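Local coordinates for protein CD160 antigen (Homo sapiens, PDB 6NGG) that acts as an immune-cell receptor for MHC class I molecules and TNFRSF14, delivering stimulatory or inhibitory signals that regulate immune-cell activation, at residues A[15-20]-A[33-38]. The protein carries 1 engineered substitution. Numbering follows the deposited sequence.
Sequences LNLICT and MFLCKD. Engineered in segment 33-38: Met33 (natural residue Val).
Cys19 and Leu35 mark the nearest backbone approach of strands 15-20 and 33-37, with CA atoms 7.5 Å apart; the strand axes come within 8.2 Å, with 136° between their N-to-C directions. The strands lie in the two opposed sheets of the sandwich and meet mainly through side chains. Leu35 projects from its strand into the interface and spreads its two methyls over two partners. CD1 rests against SG of Cys19 at 4.1 Å, while CD2 touches CD1 of Leu17 at 4.2 Å. With CG placed opposite the backbone N (chi1 169°), the isobutyl group of Leu35 fits between Leu17 and Cys19. The Leu17 and Leu35 side chains cross at about a right angle, meeting through one methyl each. Cys19 SG also lies near Phe34 O, at 4.5 Å, and is tied to Cys87 in the disulfide that links the two sheets of the immunoglobulin fold. Met33, an engineered residue, also starts toward strand 15-20, whereas Phe34 turns to the other face of its sheet, where SG of Cys36, half of a second disulfide with Cys43, lies at the edge of its ring. The contact lies near the centre of the β-sandwich: strand 14-22 runs between strands 3-11 and 67-74 in one sheet, strand 31-37 between 50-52 and 83-91 in the other, and Phe72 and Tyr85 extend the core beside Leu35 and Leu17, respectively.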
loop_
_atom_site.group_PDB
_atom_site.type_symbol
_atom_site.label_atom_id
_atom_site.label_comp_id
_atom_site.label_asym_id
_atom_site.label_seq_id
_atom_site.Cartn_x
_atom_site.Cartn_y
_atom_site.Cartn_z
ATOM N N LEU A 15 -2.829 -13.689 -1.268
ATOM C CA LEU A 15 -2.088 -12.814 -0.351
ATOM C C LEU A 15 -2.517 -11.379 -0.591
ATOM O O LEU A 15 -2.532 -10.890 -1.756
ATOM C CB LEU A 15 -0.624 -12.892 -0.662
ATOM C CG LEU A 15 0.315 -12.021 0.214
ATOM C CD1 LEU A 15 0.192 -12.285 1.665
ATOM C CD2 LEU A 15 1.732 -12.255 -0.276
ATOM N N ASN A 16 -2.911 -10.705 0.470
ATOM C CA ASN A 16 -3.283 -9.305 0.343
ATOM C C ASN A 16 -2.229 -8.385 0.976
ATOM O O ASN A 16 -1.893 -8.585 2.161
ATOM C CB ASN A 16 -4.626 -9.105 1.052
ATOM C CG ASN A 16 -5.677 -10.081 0.608
ATOM O OD1 ASN A 16 -6.020 -10.132 -0.553
ATOM N ND2 ASN A 16 -6.178 -10.905 1.562
ATOM N N LEU A 17 -1.742 -7.392 0.262
ATOM C CA LEU A 17 -0.733 -6.465 0.785
ATOM C C LEU A 17 -1.472 -5.172 1.054
ATOM O O LEU A 17 -2.170 -4.651 0.165
ATOM C CB LEU A 17 0.402 -6.258 -0.201
ATOM C CG LEU A 17 1.216 -7.506 -0.576
ATOM C CD1 LEU A 17 2.367 -7.176 -1.540
ATOM C CD2 LEU A 17 1.695 -8.290 0.625
ATOM N N ILE A 18 -1.370 -4.671 2.274
ATOM C CA ILE A 18 -2.212 -3.571 2.772
ATOM C C ILE A 18 -1.382 -2.351 3.229
ATOM O O ILE A 18 -0.513 -2.431 4.084
ATOM C CB ILE A 18 -3.143 -4.066 3.875
ATOM C CG1 ILE A 18 -3.902 -5.366 3.417
ATOM C CG2 ILE A 18 -4.085 -2.982 4.345
ATOM C CD1 ILE A 18 -4.471 -6.216 4.522
ATOM N N CYS A 19 -1.695 -1.207 2.658
ATOM C CA CYS A 19 -1.109 0.073 3.033
ATOM C C CYS A 19 -2.199 0.976 3.682
ATOM O O CYS A 19 -3.282 1.067 3.127
ATOM C CB CYS A 19 -0.651 0.763 1.808
ATOM S SG CYS A 19 0.557 -0.074 0.757
ATOM N N THR A 20 -1.875 1.619 4.813
ATOM C CA THR A 20 -2.828 2.407 5.591
ATOM C C THR A 20 -2.197 3.715 5.947
ATOM O O THR A 20 -1.113 3.759 6.576
ATOM C CB THR A 20 -3.276 1.685 6.850
ATOM O OG1 THR A 20 -3.649 0.406 6.491
ATOM C CG2 THR A 20 -4.458 2.369 7.486
ATOM N N MET A 33 -2.382 7.107 -2.683
ATOM C CA MET A 33 -1.659 5.998 -2.076
ATOM C C MET A 33 -1.214 5.085 -3.192
ATOM O O MET A 33 -1.902 4.915 -4.178
ATOM C CB MET A 33 -2.564 5.195 -1.132
ATOM C CG MET A 33 -3.116 5.987 0.091
ATOM S SD MET A 33 -4.356 5.030 1.144
ATOM C CE MET A 33 -5.797 4.987 0.111
ATOM N N PHE A 34 -0.069 4.457 -3.011
ATOM C CA PHE A 34 0.450 3.506 -4.001
ATOM C C PHE A 34 1.485 2.550 -3.397
ATOM O O PHE A 34 2.043 2.772 -2.383
ATOM C CB PHE A 34 0.981 4.271 -5.244
ATOM C CG PHE A 34 1.958 5.429 -4.926
ATOM C CD1 PHE A 34 1.491 6.690 -4.563
ATOM C CD2 PHE A 34 3.325 5.239 -5.033
ATOM C CE1 PHE A 34 2.353 7.711 -4.275
ATOM C CE2 PHE A 34 4.207 6.268 -4.761
ATOM C CZ PHE A 34 3.711 7.498 -4.342
ATOM N N LEU A 35 1.662 1.438 -4.057
ATOM C CA LEU A 35 2.513 0.386 -3.579
ATOM C C LEU A 35 3.472 0.126 -4.703
ATOM O O LEU A 35 3.040 -0.114 -5.842
ATOM C CB LEU A 35 1.635 -0.878 -3.339
ATOM C CG LEU A 35 2.464 -2.178 -3.078
ATOM C CD1 LEU A 35 3.117 -2.114 -1.699
ATOM C CD2 LEU A 35 1.673 -3.387 -3.169
ATOM N N CYS A 36 4.761 0.143 -4.373
ATOM C CA CYS A 36 5.822 -0.152 -5.354
ATOM C C CYS A 36 6.634 -1.399 -4.977
ATOM O O CYS A 36 6.701 -1.774 -3.792
ATOM C CB CYS A 36 6.766 1.058 -5.431
ATOM S SG CYS A 36 6.067 2.560 -6.152
ATOM N N LYS A 37 7.185 -2.050 -6.008
ATOM C CA LYS A 37 8.000 -3.242 -5.906
ATOM C C LYS A 37 9.364 -2.993 -6.517
ATOM O O LYS A 37 9.453 -2.725 -7.698
ATOM C CB LYS A 37 7.333 -4.407 -6.575
ATOM C CG LYS A 37 8.068 -5.717 -6.433
ATOM C CD LYS A 37 7.305 -6.841 -7.134
ATOM C CE LYS A 37 8.085 -8.123 -6.973
ATOM N NZ LYS A 37 9.393 -8.060 -7.670
ATOM N N ASP A 38 10.412 -3.083 -5.703
ATOM C CA ASP A 38 11.838 -3.108 -6.170
ATOM C C ASP A 38 12.228 -1.940 -7.025
ATOM O O ASP A 38 12.878 -2.113 -8.047
ATOM C CB ASP A 38 12.144 -4.366 -6.994
ATOM C CG ASP A 38 12.060 -5.658 -6.214
ATOM O OD1 ASP A 38 12.563 -5.762 -5.097
ATOM O OD2 ASP A 38 11.568 -6.627 -6.788
#